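Local coordinates for putative glyoxalase superfamily protein (Ralstonia eutropha, PDB 3IUZ) that is probably an iron(II)-dependent dioxygenase that, as in its 2-oxoadipate dioxygenase/decarboxylase family, would convert 2-oxoadipate to 2-hydroxyglutarate, at residues R91-L96 / R162-S167; H208-L213 / Q285-Q290. All coordinates share one frame; numbering follows the deposited sequence. Where two conformers were deposited one is given.

Contact 1 (R91-L96 / R162-S167)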
loop_
_atom_site.group_PDB
_atom_site.type_symbol
_atom_site.label_atom_id
_atom_site.label_comp_id
_atom_site.label_asym_id
_atom_site.label_seq_id
_atom_site.Cartn_x
_atom_site.Cartn_y
_atom_site.Cartn_z
ATOM N N ARG A 91 -19.839 6.949 -7.380
ATOM C CA ARG A 91 -19.988 6.924 -8.834
ATOM C C ARG A 91 -19.306 8.118 -9.523
ATOM O O ARG A 91 -18.889 8.019 -10.685
ATOM C CB ARG A 91 -21.453 6.958 -9.171
ATOM C CG ARG A 91 -21.687 6.673 -10.634
ATOM C CD ARG A 91 -22.253 5.335 -10.778
ATOM N NE ARG A 91 -22.587 5.092 -12.170
ATOM C CZ ARG A 91 -23.670 4.458 -12.584
ATOM N NH1 ARG A 91 -24.598 4.027 -11.719
ATOM N NH2 ARG A 91 -23.820 4.239 -13.879
ATOM N N ASP A 92 -19.159 9.217 -8.813
ATOM C CA ASP A 92 -18.509 10.397 -9.380
ATOM C C ASP A 92 -17.005 10.313 -9.160
ATOM O O ASP A 92 -16.452 10.997 -8.302
ATOM C CB ASP A 92 -19.095 11.650 -8.771
ATOM C CG ASP A 92 -18.771 12.909 -9.564
ATOM O OD1 ASP A 92 -18.159 12.824 -10.655
ATOM O OD2 ASP A 92 -19.151 13.990 -9.068
ATOM N N ASN A 93 -16.363 9.430 -9.914
ATOM C CA ASN A 93 -14.961 9.045 -9.666
ATOM C C ASN A 93 -14.107 9.292 -10.882
ATOM O O ASN A 93 -13.046 8.702 -11.031
ATOM C CB ASN A 93 -14.866 7.579 -9.257
ATOM C CG ASN A 93 -13.764 7.315 -8.234
ATOM O OD1 ASN A 93 -13.428 8.181 -7.444
ATOM N ND2 ASN A 93 -13.191 6.109 -8.257
ATOM N N GLY A 94 -14.574 10.160 -11.786
ATOM C CA GLY A 94 -13.809 10.475 -12.989
ATOM C C GLY A 94 -13.594 9.252 -13.857
ATOM O O GLY A 94 -14.510 8.514 -14.116
ATOM N N ALA A 95 -12.370 9.017 -14.290
ATOM C CA ALA A 95 -12.035 7.850 -15.114
ATOM C C ALA A 95 -11.640 6.603 -14.329
ATOM O O ALA A 95 -11.297 5.577 -14.928
ATOM C CB ALA A 95 -10.934 8.217 -16.084
ATOM N N LEU A 96 -11.684 6.688 -12.992
ATOM C CA LEU A 96 -11.202 5.665 -12.095
ATOM C C LEU A 96 -12.348 4.757 -11.676
ATOM O O LEU A 96 -13.396 5.260 -11.238
ATOM C CB LEU A 96 -10.574 6.317 -10.844
ATOM C CG LEU A 96 -9.683 5.443 -9.931
ATOM C CD1 LEU A 96 -8.452 4.960 -10.701
ATOM C CD2 LEU A 96 -9.360 6.339 -8.696
ATOM N N ARG A 162 -16.552 16.676 -6.013
ATOM C CA ARG A 162 -15.627 17.665 -6.551
ATOM C C ARG A 162 -14.176 17.192 -6.442
ATOM O O ARG A 162 -13.386 17.484 -7.319
ATOM C CB ARG A 162 -15.787 19.047 -5.899
ATOM C CG ARG A 162 -16.917 19.863 -6.479
ATOM C CD ARG A 162 -16.770 21.315 -6.050
ATOM N NE ARG A 162 -16.971 21.368 -4.617
ATOM C CZ ARG A 162 -18.162 21.365 -4.035
ATOM N NH1 ARG A 162 -19.274 21.360 -4.765
ATOM N NH2 ARG A 162 -18.243 21.397 -2.727
ATOM N N VAL A 163 -13.839 16.454 -5.396
ATOM C CA VAL A 163 -12.468 16.025 -5.187
ATOM C C VAL A 163 -12.138 14.862 -6.125
ATOM O O VAL A 163 -11.119 14.912 -6.814
ATOM C CB VAL A 163 -12.169 15.683 -3.700
ATOM C CG1 VAL A 163 -10.867 14.920 -3.578
ATOM C CG2 VAL A 163 -12.136 16.976 -2.822
ATOM N N THR A 164 -13.019 13.869 -6.191
ATOM C CA THR A 164 -12.749 12.641 -6.951
ATOM C C THR A 164 -13.225 12.645 -8.413
ATOM O O THR A 164 -12.742 11.836 -9.207
ATOM C CB THR A 164 -13.321 11.375 -6.244
ATOM O OG1 THR A 164 -14.748 11.463 -6.158
ATOM C CG2 THR A 164 -12.705 11.192 -4.833
ATOM N N GLY A 165 -14.137 13.550 -8.785
ATOM C CA GLY A 165 -14.819 13.448 -10.066
ATOM C C GLY A 165 -13.955 13.780 -11.279
ATOM O O GLY A 165 -14.371 13.618 -12.409
ATOM N N ASN A 166 -12.725 14.189 -11.040
ATOM C CA ASN A 166 -11.776 14.456 -12.123
ATOM C C ASN A 166 -10.658 13.416 -12.183
ATOM O O ASN A 166 -9.690 13.593 -12.919
ATOM C CB ASN A 166 -11.175 15.882 -11.970
ATOM C CG ASN A 166 -10.393 16.074 -10.630
ATOM O OD1 ASN A 166 -9.683 15.161 -10.151
ATOM N ND2 ASN A 166 -10.518 17.265 -10.042
ATOM N N SER A 167 -10.763 12.343 -11.408
ATOM C CA SER A 167 -9.668 11.394 -11.322
ATOM C C SER A 167 -9.243 10.844 -12.668
ATOM O O SER A 167 -10.096 10.560 -13.563
ATOM C CB SER A 167 -10.004 10.211 -10.439
ATOM O OG SER A 167 -10.320 10.601 -9.134
HETATM O O HOH W 1 -17.479 14.952 -12.145
#

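Contact 2 (H208-L213 / Q285-Q290)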
loop_
_atom_site.group_PDB
_atom_site.type_symbol
_atom_site.label_atom_id
_atom_site.label_comp_id
_atom_site.label_asym_id
_atom_site.label_seq_id
_atom_site.Cartn_x
_atom_site.Cartn_y
_atom_site.Cartn_z
ATOM N N HIS A 208 -6.622 12.092 -8.542
ATOM C CA HIS A 208 -7.335 13.353 -8.698
ATOM C C HIS A 208 -6.397 14.557 -8.569
ATOM O O HIS A 208 -5.274 14.436 -8.069
ATOM C CB HIS A 208 -8.541 13.442 -7.731
ATOM C CG HIS A 208 -8.193 13.292 -6.284
ATOM N ND1 HIS A 208 -8.359 12.106 -5.585
ATOM C CD2 HIS A 208 -7.679 14.187 -5.398
ATOM C CE1 HIS A 208 -7.956 12.287 -4.332
ATOM N NE2 HIS A 208 -7.557 13.543 -4.191
ATOM N N GLY A 209 -6.855 15.731 -9.027
ATOM C CA GLY A 209 -6.063 16.948 -8.954
ATOM C C GLY A 209 -6.083 17.543 -7.561
ATOM O O GLY A 209 -6.771 17.046 -6.685
ATOM N N VAL A 210 -5.322 18.620 -7.389
ATOM C CA VAL A 210 -5.244 19.340 -6.133
ATOM C C VAL A 210 -6.656 19.703 -5.710
ATOM O O VAL A 210 -7.361 20.323 -6.453
ATOM C CB VAL A 210 -4.376 20.616 -6.277
ATOM C CG1 VAL A 210 -4.367 21.418 -4.995
ATOM C CG2 VAL A 210 -2.956 20.257 -6.739
ATOM N N PRO A 211 -7.081 19.294 -4.526
ATOM C CA PRO A 211 -8.414 19.680 -4.085
ATOM C C PRO A 211 -8.482 21.090 -3.488
ATOM O O PRO A 211 -7.466 21.642 -3.047
ATOM C CB PRO A 211 -8.700 18.695 -2.968
ATOM C CG PRO A 211 -7.402 18.466 -2.379
ATOM C CD PRO A 211 -6.424 18.440 -3.538
ATOM N N ARG A 212 -9.706 21.617 -3.443
ATOM C CA ARG A 212 -9.987 22.915 -2.830
ATOM C C ARG A 212 -9.834 22.786 -1.329
ATOM O O ARG A 212 -10.255 21.808 -0.731
ATOM C CB ARG A 212 -11.405 23.333 -3.119
ATOM C CG ARG A 212 -11.602 23.687 -4.561
ATOM C CD ARG A 212 -13.013 24.039 -4.887
ATOM N NE ARG A 212 -13.116 24.021 -6.346
ATOM C CZ ARG A 212 -14.223 24.218 -7.040
ATOM N NH1 ARG A 212 -15.370 24.501 -6.414
ATOM N NH2 ARG A 212 -14.169 24.152 -8.374
ATOM N N LEU A 213 -9.232 23.787 -0.722
ATOM C CA LEU A 213 -9.016 23.748 0.688
ATOM C C LEU A 213 -10.357 23.621 1.395
ATOM O O LEU A 213 -10.507 22.833 2.340
ATOM C CB LEU A 213 -8.251 25.010 1.130
ATOM C CG LEU A 213 -8.041 25.137 2.656
ATOM C CD1 LEU A 213 -7.227 23.993 3.175
ATOM C CD2 LEU A 213 -7.364 26.448 3.013
ATOM N N GLN A 285 -0.578 20.573 -1.310
ATOM C CA GLN A 285 -1.187 21.725 -1.933
ATOM C C GLN A 285 -2.706 21.631 -1.965
ATOM O O GLN A 285 -3.288 20.568 -2.069
ATOM C CB GLN A 285 -0.659 21.887 -3.352
ATOM C CG GLN A 285 0.816 22.217 -3.394
ATOM C CD GLN A 285 1.364 22.253 -4.790
ATOM O OE1 GLN A 285 1.033 21.419 -5.635
ATOM N NE2 GLN A 285 2.222 23.213 -5.039
ATOM N N PHE A 286 -3.333 22.779 -1.895
ATOM C CA PHE A 286 -4.757 22.943 -1.985
ATOM C C PHE A 286 -5.116 24.204 -2.776
ATOM O O PHE A 286 -4.321 25.119 -2.895
ATOM C CB PHE A 286 -5.377 23.112 -0.611
ATOM C CG PHE A 286 -5.145 21.973 0.297
ATOM C CD1 PHE A 286 -3.967 21.880 1.021
ATOM C CD2 PHE A 286 -6.116 20.981 0.464
ATOM C CE1 PHE A 286 -3.763 20.816 1.910
ATOM C CE2 PHE A 286 -5.911 19.938 1.329
ATOM C CZ PHE A 286 -4.719 19.855 2.065
ATOM N N ILE A 287 -6.337 24.254 -3.273
ATOM C CA ILE A 287 -6.821 25.431 -3.993
ATOM C C ILE A 287 -7.579 26.295 -3.026
ATOM O O ILE A 287 -8.552 25.870 -2.366
ATOM C CB ILE A 287 -7.691 25.086 -5.198
ATOM C CG1 ILE A 287 -6.937 24.123 -6.131
ATOM C CG2 ILE A 287 -8.168 26.392 -5.925
ATOM C CD1 ILE A 287 -5.627 24.640 -6.739
ATOM N N GLY A 288 -7.110 27.534 -2.937
ATOM C CA GLY A 288 -7.692 28.529 -2.049
ATOM C C GLY A 288 -8.958 29.191 -2.564
ATOM O O GLY A 288 -9.374 28.948 -3.683
ATOM N N ALA A 289 -9.559 30.028 -1.727
ATOM C CA ALA A 289 -10.853 30.640 -2.027
ATOM C C ALA A 289 -10.837 31.484 -3.319
ATOM O O ALA A 289 -11.883 31.656 -3.951
ATOM C CB ALA A 289 -11.321 31.509 -0.861
ATOM N N GLN A 290 -9.682 31.988 -3.726
ATOM C CA GLN A 290 -9.636 32.780 -4.953
ATOM C C GLN A 290 -8.890 32.045 -6.026
ATOM O O GLN A 290 -8.302 32.667 -6.899
ATOM C CB GLN A 290 -8.999 34.148 -4.691
ATOM C CG GLN A 290 -9.833 34.967 -3.707
ATOM C CD GLN A 290 -9.233 36.306 -3.397
ATOM O OE1 GLN A 290 -8.678 36.512 -2.316
ATOM N NE2 GLN A 290 -9.339 37.239 -4.341
#

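Contact 1 (R91-L96 / R162-S167)
Thr164 turns its side chain toward Asp92 and Asn93 and meets both with different atoms. Its OG1 stands between the backbone N and the carbonyl carbon (chi1 63°), which brings it to 2.8 Å from Asp92 O. The hydroxyl has a single proton and also lies within reach of Val160 O in the preceding helical turn, so the bond across the contact is possible but not settled. Asn93 comes to the same side chain with its OD1, 3.4 Å from Thr164 CB. The other branch of that amide turns back on its own loop, where ND2 makes weak bonds to Leu96 O and Pro97 O; these probably help to set the rotation of the amide group.

Ser167 forms the second point of contact. Its OG bonds to Thr164 O at 2.7 Å, and that carbonyl also accepts from Ser167 N, so two donors of one residue grip one oxygen. With the hydroxyl turned back on its own turn, Ser167 CB is the side-chain atom nearest the loop, and it rests 3.4 Å from Asn93 O and close to Leu96 CB. The clearest bond between the segments is backbone to backbone, Ala95 N to Ser167 O, 2.8 Å long and nearly straight (169°).

Between these points the two backbones come together at Gly94 and Gly165, with Gly94 CA 3.2 Å from Gly165 O. Asp92 OD1 also passes close to Gly165 CA and takes a 2.7 Å bond from a water, which also donates weakly to Gly165 O. The arrangement is that of two docked tight turns: a type II' turn at Asn93-Leu96, with Gly94 at its positive-phi position, lies against the type I turn Thr164-Ser167 that leads the chain out of helix 154-164.

Contact 2 (H208-L213 / Q285-Q290)
Phe286 packs its CB and ring against Pro211 and Leu213, and its side chain can be traced outward from there. CB is 3.5 Å from Pro211 O and 3.9 Å from Leu213 CB. The first torsion sets CG anti to the carbonyl carbon (chi1 -60°), and CG meets Leu213 CD1, which sits 4.1 Å above one ring face, offset toward the rim. Next along the ring, CD2 lies near Pro211 O and is 4.0 Å from Pro211 CG, the two side chains crossing obliquely, while Arg212 O lies farther off, at the ring edge near its plane. The ring also meets that of Tyr216, from helix 213-222, with the planes at about 55°.

Two backbone bonds fix this position: Ile287 N to Pro211 O at 2.9 Å, and Leu213 N to Ile287 O at 2.7 Å. Both converge on Ile287 from the residues flanking Arg212, the pattern of a parallel beta bridge. It is a single bridge, and the segment directions diverge by 68°, so the loop does not run on as a further sheet strand. Arg212 is the N-cap residue of helix 213-222, so Ile287 O serves an amide of that helix's first turn.

Before the bridge on the loop, Val210 CG1 touches Ile287 CD1 at 3.9 Å. The same Val210 methyl presses on Gln285 O, 3.2 Å away.

From the N terminus, the chain leaves strand 80-87, enters the 91-96 loop, runs through helix 101-110 and strands 112-120, 125-132 and 141-147, and closes contact 1 at the end of helix 154-164. Contact 2 opens only later, at 208-213, and closes at 285-290 after helices 213-222, 224-232 and 246-252 and strands 238-242 and 275-276. The two loops are therefore in series, neither crossing nor nesting. They still meet in space, with centres about 15 Å apart: Asn166 OD1 probably accepts from Gly209 N, and His208 CB packs on Val163 O. Helix 154-164 and its exit thus join the 91-96 loop to the start of helix 213-222 and, through it, to strand 281-287.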